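Local coordinates for uncharacterized protein (Enterococcus faecalis, PDB 4OBI), which is of unknown function but binds a zinc ion through its NusG domain II-like part and probably belongs to a membrane-anchored protein, at residues A[21-26]-A[35-40]; A[45-50]-A[56-61]. One frame throughout, in Å; residues are numbered along the deposited sequence.

The two contacts of this mostly beta, NusG domain II-like chain illustrate packing between sheets and pairing within one. Contact 1 comes first along the chain and bridges the two sheets, setting strand 21-28, at the edge of the four-stranded sheet, against strand 34-40, at the edge of the three-stranded one. Contact 2 follows as the hairpin of strands 46-52 and 55-61. Their centres lie about 9 Å apart, and strands 34-40 and 46-52 are sheet neighbours, joined by probable hydrogen bonds from Ile49 N to Tyr37 O and Asn47 N to Tyr39 O. The shared sheet thus connects the inter-sheet packing to the zinc site beside Asn47.

Contact 1: A[21-26]-A[35-40]; sequences KVIKVF and YTYKYE
Tyr37 reaches across to three side chains of strand 21-26, and tracing it outward shows how the edge strands of two facing sheets can pack through side chains alone. Its CB sits 4.0 Å from Phe26 CE1, at the rim of that ring and near its plane. Next along, CG and CD1 lie beside Phe26 CZ, and the two rings form a T-shaped pair, the edge of Phe26 directed at the face of Tyr37, with centroids 5.8 Å apart and planes at 74°. On the same side of the ring, toward its CD2/CE2 edge, Lys24 CE lies 3.8 Å from Tyr37 CE2. At the tip, the oxygen OH comes within 3.9 Å of Ile23 CD1, a methyl that also touches Tyr39 CD1 at 4.2 Å.

The lysine is folded rather than stretched: a bend at chi2 (77°) keeps its methylenes near the aromatic groups, and CG lies 3.4 Å above the Phe26 plane, toward the rim. Tyr35 closes the other end, its OH meeting Phe26 CD1 edge-on at 3.4 Å. Ile23 and Lys24 can both face strand 35-40 because they form a classic beta bulge opposite Leu16 of the neighbouring strand 12-18.

With axes 10.1 Å apart and running antiparallel, the strands exchange no hydrogen bonds; each is paired within its own sheet, Phe26 with Ala14 on one side and Tyr37 with Ile49 on the other. Leu16 also packs on Tyr37, and Val51 on Phe26. The arrangement is that of two sheets packed face to face near one margin, and its chemistry is van der Waals and aromatic: the contact rests on ring edges, a methyl and lysine methylenes, so its cohesion is mainly dispersive while the backbones stay separate.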
loop_
_atom_site.group_PDB
_atom_site.type_symbol
_atom_site.label_atom_id
_atom_site.label_comp_id
_atom_site.label_asym_id
_atom_site.label_seq_id
_atom_site.Cartn_x
_atom_site.Cartn_y
_atom_site.Cartn_z
ATOM N N LYS A 21 1.567 13.229 0.659
ATOM C CA LYS A 21 2.744 13.156 -0.190
ATOM C C LYS A 21 2.832 11.757 -0.779
ATOM O O LYS A 21 2.743 10.757 -0.055
ATOM C CB LYS A 21 4.002 13.468 0.617
ATOM C CG LYS A 21 3.980 14.846 1.250
ATOM C CD LYS A 21 5.331 15.220 1.830
ATOM C CE LYS A 21 6.291 15.690 0.750
ATOM N NZ LYS A 21 7.375 16.544 1.314
ATOM N N VAL A 22 2.982 11.685 -2.096
ATOM C CA VAL A 22 3.185 10.405 -2.751
ATOM C C VAL A 22 4.648 10.037 -2.559
ATOM O O VAL A 22 5.534 10.719 -3.075
ATOM C CB VAL A 22 2.825 10.455 -4.248
ATOM C CG1 VAL A 22 3.134 9.123 -4.901
ATOM C CG2 VAL A 22 1.354 10.819 -4.423
ATOM N N ILE A 23 4.898 8.977 -1.793
ATOM C CA ILE A 23 6.265 8.624 -1.401
ATOM C C ILE A 23 6.863 7.492 -2.233
ATOM O O ILE A 23 8.079 7.404 -2.352
ATOM C CB ILE A 23 6.380 8.294 0.107
ATOM C CG1 ILE A 23 5.583 7.054 0.481
ATOM C CG2 ILE A 23 5.927 9.483 0.961
ATOM C CD1 ILE A 23 5.858 6.582 1.895
ATOM N N LYS A 24 6.017 6.650 -2.826
ATOM C CA LYS A 24 6.478 5.495 -3.593
ATOM C C LYS A 24 5.438 5.106 -4.659
ATOM O O LYS A 24 4.240 5.168 -4.409
ATOM C CB LYS A 24 6.704 4.313 -2.637
ATOM C CG LYS A 24 7.719 3.285 -3.095
ATOM C CD LYS A 24 9.146 3.770 -2.912
ATOM C CE LYS A 24 10.140 2.623 -3.018
ATOM N NZ LYS A 24 9.988 1.840 -4.279
ATOM N N VAL A 25 5.905 4.708 -5.838
ATOM C CA VAL A 25 5.046 4.090 -6.843
ATOM C C VAL A 25 5.632 2.710 -7.135
ATOM O O VAL A 25 6.803 2.609 -7.490
ATOM C CB VAL A 25 4.971 4.920 -8.139
ATOM C CG1 VAL A 25 4.116 4.212 -9.188
ATOM C CG2 VAL A 25 4.411 6.311 -7.858
ATOM N N PHE A 26 4.821 1.669 -6.953
ATOM C CA PHE A 26 5.252 0.283 -7.156
ATOM C C PHE A 26 4.683 -0.245 -8.469
ATOM O O PHE A 26 3.476 -0.164 -8.710
ATOM C CB PHE A 26 4.752 -0.631 -6.027
ATOM C CG PHE A 26 5.104 -0.167 -4.635
ATOM C CD1 PHE A 26 6.281 -0.581 -4.019
ATOM C CD2 PHE A 26 4.241 0.645 -3.922
ATOM C CE1 PHE A 26 6.599 -0.174 -2.734
ATOM C CE2 PHE A 26 4.552 1.054 -2.635
ATOM C CZ PHE A 26 5.729 0.646 -2.039
ATOM N N TYR A 35 8.353 -8.529 -2.263
ATOM C CA TYR A 35 9.176 -7.800 -1.295
ATOM C C TYR A 35 8.315 -6.978 -0.362
ATOM O O TYR A 35 7.123 -6.783 -0.618
ATOM C CB TYR A 35 10.165 -6.880 -2.017
ATOM C CG TYR A 35 9.507 -5.903 -2.970
ATOM C CD1 TYR A 35 9.221 -6.268 -4.282
ATOM C CD2 TYR A 35 9.160 -4.615 -2.558
ATOM C CE1 TYR A 35 8.613 -5.381 -5.160
ATOM C CE2 TYR A 35 8.557 -3.720 -3.433
ATOM C CZ TYR A 35 8.290 -4.105 -4.731
ATOM O OH TYR A 35 7.691 -3.232 -5.606
ATOM N N THR A 36 8.929 -6.492 0.715
ATOM C CA THR A 36 8.252 -5.610 1.655
ATOM C C THR A 36 8.899 -4.237 1.637
ATOM O O THR A 36 10.099 -4.100 1.357
ATOM C CB THR A 36 8.257 -6.162 3.104
ATOM O OG1 THR A 36 9.604 -6.418 3.542
ATOM C CG2 THR A 36 7.454 -7.456 3.175
ATOM N N TYR A 37 8.083 -3.233 1.927
ATOM C CA TYR A 37 8.531 -1.854 2.079
ATOM C C TYR A 37 7.891 -1.287 3.348
ATOM O O TYR A 37 6.671 -1.249 3.476
ATOM C CB TYR A 37 8.106 -1.017 0.865
ATOM C CG TYR A 37 8.381 0.463 1.031
ATOM C CD1 TYR A 37 7.454 1.302 1.642
ATOM C CD2 TYR A 37 9.571 1.016 0.576
ATOM C CE1 TYR A 37 7.705 2.660 1.805
ATOM C CE2 TYR A 37 9.833 2.367 0.730
ATOM C CZ TYR A 37 8.898 3.186 1.341
ATOM O OH TYR A 37 9.178 4.525 1.488
ATOM N N LYS A 38 8.723 -0.839 4.280
ATOM C CA LYS A 38 8.229 -0.334 5.549
ATOM C C LYS A 38 8.111 1.189 5.542
ATOM O O LYS A 38 9.104 1.900 5.357
ATOM C CB LYS A 38 9.150 -0.760 6.685
ATOM C CG LYS A 38 8.669 -0.309 8.056
ATOM C CD LYS A 38 9.447 -0.975 9.177
ATOM C CE LYS A 38 10.884 -0.486 9.233
ATOM N NZ LYS A 38 11.747 -1.381 10.047
ATOM N N TYR A 39 6.897 1.680 5.752
ATOM C CA TYR A 39 6.698 3.074 6.127
ATOM C C TYR A 39 6.740 3.139 7.645
ATOM O O TYR A 39 5.940 2.484 8.310
ATOM C CB TYR A 39 5.354 3.622 5.644
ATOM C CG TYR A 39 4.985 4.897 6.369
ATOM C CD1 TYR A 39 5.657 6.083 6.102
ATOM C CD2 TYR A 39 4.009 4.903 7.363
ATOM C CE1 TYR A 39 5.353 7.249 6.784
ATOM C CE2 TYR A 39 3.693 6.068 8.049
ATOM C CZ TYR A 39 4.375 7.237 7.760
ATOM O OH TYR A 39 4.077 8.405 8.432
ATOM N N GLU A 40 7.661 3.919 8.195
ATOM C CA GLU A 40 7.694 4.138 9.636
ATOM C C GLU A 40 7.982 5.609 9.947
ATOM O O GLU A 40 9.022 6.139 9.564
ATOM C CB GLU A 40 8.723 3.224 10.314
ATOM C CG GLU A 40 8.661 3.284 11.837
ATOM C CD GLU A 40 9.566 2.276 12.532
ATOM O OE1 GLU A 40 10.081 1.358 11.872
ATOM O OE2 GLU A 40 9.763 2.404 13.758
#

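Contact 2: A[45-50]-A[56-61]; sequences DYNLIE and IRVKEA
The beta hairpin of strands 46-52 and 55-61 illustrates how a backbone ladder is reinforced by side-chain bonds over one of its faces. Glu50 and Arg57 make a hydrogen-bonded pair, Glu50 N reaching Arg57 O at 2.8 Å. Further along, Lys59 N gives to Leu48 O at 2.7 Å and Glu60 O takes the N-H of Leu48 at 2.7 Å, so two consecutive residues face one, consistent with a classic bulge.

On the face carrying Glu50 and Arg57, their extended side chains run alongside. OE1 of Glu50 takes both NE (2.7 Å) and NH2 (2.8 Å) of Arg57, lying in the guanidinium plane; NH2 donates to the syn lone pair of OE1, whereas NE arrives from above the carboxylate plane. OE2 binds His34 and a water also held by Lys59 NZ. Near the other end, Tyr46 OH donates to the anti lone pair of Glu60 OE2 at 2.6 Å.

On the opposite face, Ile49 CG2 packs on Ile56 CD1 at 3.7 Å, with Ile91 covering both, while Asn47 bonds His87 and the zinc ligand Asp68. Buried Glu50 thus has both oxygens engaged, and the bonded Arg57, with Lys59 linked through water, probably favours its charged form.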
loop_
_atom_site.group_PDB
_atom_site.type_symbol
_atom_site.label_atom_id
_atom_site.label_comp_id
_atom_site.label_asym_id
_atom_site.label_seq_id
_atom_site.Cartn_x
_atom_site.Cartn_y
_atom_site.Cartn_z
ATOM N N ASP A 45 4.587 5.232 14.411
ATOM C CA ASP A 45 3.505 4.722 13.579
ATOM C C ASP A 45 4.107 4.078 12.343
ATOM O O ASP A 45 5.004 4.647 11.730
ATOM C CB ASP A 45 2.552 5.843 13.183
ATOM C CG ASP A 45 1.692 6.305 14.342
ATOM O OD1 ASP A 45 1.816 5.755 15.464
ATOM O OD2 ASP A 45 0.879 7.219 14.126
ATOM N N TYR A 46 3.645 2.872 12.010
ATOM C CA TYR A 46 4.174 2.170 10.856
ATOM C C TYR A 46 3.137 1.322 10.144
ATOM O O TYR A 46 2.120 0.923 10.723
ATOM C CB TYR A 46 5.384 1.309 11.242
ATOM C CG TYR A 46 5.050 -0.042 11.823
ATOM C CD1 TYR A 46 4.789 -0.182 13.174
ATOM C CD2 TYR A 46 5.015 -1.179 11.025
ATOM C CE1 TYR A 46 4.487 -1.420 13.722
ATOM C CE2 TYR A 46 4.709 -2.423 11.557
ATOM C CZ TYR A 46 4.440 -2.538 12.908
ATOM O OH TYR A 46 4.138 -3.769 13.461
ATOM N N ASN A 47 3.411 1.089 8.864
ATOM C CA ASN A 47 2.644 0.205 8.016
ATOM C C ASN A 47 3.637 -0.497 7.127
ATOM O O ASN A 47 4.490 0.151 6.507
ATOM C CB ASN A 47 1.676 0.971 7.130
ATOM C CG ASN A 47 0.741 1.844 7.919
ATOM O OD1 ASN A 47 1.131 2.897 8.403
ATOM N ND2 ASN A 47 -0.504 1.416 8.044
ATOM N N LEU A 48 3.540 -1.816 7.078
ATOM C CA LEU A 48 4.432 -2.614 6.258
ATOM C C LEU A 48 3.720 -3.013 4.975
ATOM O O LEU A 48 2.745 -3.761 5.003
ATOM C CB LEU A 48 4.898 -3.846 7.027
ATOM C CG LEU A 48 5.939 -4.702 6.314
ATOM C CD1 LEU A 48 7.239 -3.931 6.128
ATOM C CD2 LEU A 48 6.173 -5.979 7.101
ATOM N N ILE A 49 4.218 -2.503 3.852
ATOM C CA ILE A 49 3.654 -2.797 2.542
ATOM C C ILE A 49 4.306 -4.079 2.007
ATOM O O ILE A 49 5.519 -4.297 2.164
ATOM C CB ILE A 49 3.849 -1.611 1.557
ATOM C CG1 ILE A 49 2.882 -0.454 1.871
ATOM C CG2 ILE A 49 3.623 -2.037 0.120
ATOM C CD1 ILE A 49 3.020 0.164 3.236
ATOM N N GLU A 50 3.493 -4.934 1.395
ATOM C CA GLU A 50 3.991 -6.137 0.742
ATOM C C GLU A 50 3.513 -6.146 -0.699
ATOM O O GLU A 50 2.319 -6.072 -0.956
ATOM C CB GLU A 50 3.486 -7.381 1.457
ATOM C CG GLU A 50 4.109 -8.677 0.957
ATOM C CD GLU A 50 3.508 -9.902 1.611
ATOM O OE1 GLU A 50 2.604 -9.754 2.451
ATOM O OE2 GLU A 50 3.936 -11.025 1.280
ATOM N N ILE A 56 -0.766 -6.022 -4.121
ATOM C CA ILE A 56 -0.168 -5.265 -3.044
ATOM C C ILE A 56 -1.093 -5.233 -1.832
ATOM O O ILE A 56 -2.315 -5.225 -1.974
ATOM C CB ILE A 56 0.171 -3.831 -3.513
ATOM C CG1 ILE A 56 0.981 -3.088 -2.448
ATOM C CG2 ILE A 56 -1.083 -3.059 -3.894
ATOM C CD1 ILE A 56 1.642 -1.823 -2.958
ATOM N N ARG A 57 -0.496 -5.234 -0.646
ATOM C CA ARG A 57 -1.258 -5.094 0.599
ATOM C C ARG A 57 -0.433 -4.429 1.676
ATOM O O ARG A 57 0.774 -4.241 1.523
ATOM C CB ARG A 57 -1.719 -6.468 1.096
ATOM C CG ARG A 57 -0.598 -7.387 1.578
ATOM C CD ARG A 57 -1.141 -8.623 2.284
ATOM N NE ARG A 57 -0.078 -9.550 2.660
ATOM C CZ ARG A 57 -0.281 -10.757 3.189
ATOM N NH1 ARG A 57 -1.514 -11.189 3.434
ATOM N NH2 ARG A 57 0.757 -11.541 3.472
ATOM N N VAL A 58 -1.108 -4.066 2.762
ATOM C CA VAL A 58 -0.438 -3.764 4.017
ATOM C C VAL A 58 -0.430 -5.065 4.814
ATOM O O VAL A 58 -1.485 -5.593 5.164
ATOM C CB VAL A 58 -1.142 -2.641 4.797
ATOM C CG1 VAL A 58 -0.447 -2.411 6.135
ATOM C CG2 VAL A 58 -1.164 -1.356 3.974
ATOM N N LYS A 59 0.765 -5.598 5.045
ATOM C CA LYS A 59 0.947 -6.880 5.727
ATOM C C LYS A 59 0.800 -6.761 7.242
ATOM O O LYS A 59 0.337 -7.685 7.913
ATOM C CB LYS A 59 2.336 -7.442 5.405
ATOM C CG LYS A 59 2.602 -8.810 6.004
ATOM C CD LYS A 59 3.915 -9.379 5.511
ATOM C CE LYS A 59 4.231 -10.687 6.209
ATOM N NZ LYS A 59 5.516 -11.238 5.711
ATOM N N GLU A 60 1.216 -5.620 7.773
ATOM C CA GLU A 60 1.361 -5.435 9.197
ATOM C C GLU A 60 1.306 -3.941 9.482
ATOM O O GLU A 60 1.736 -3.135 8.649
ATOM C CB GLU A 60 2.705 -6.035 9.647
ATOM C CG GLU A 60 2.982 -5.988 11.139
ATOM C CD GLU A 60 4.368 -6.512 11.494
ATOM O OE1 GLU A 60 4.800 -7.524 10.901
ATOM O OE2 GLU A 60 5.020 -5.916 12.382
ATOM N N ALA A 61 0.773 -3.570 10.645
ATOM C CA ALA A 61 0.706 -2.168 11.069
ATOM C C ALA A 61 0.458 -2.067 12.571
ATOM O O ALA A 61 0.128 -3.069 13.202
ATOM C CB ALA A 61 -0.394 -1.443 10.311
HETATM O O HOH W 1 4.417 -12.575 3.627
#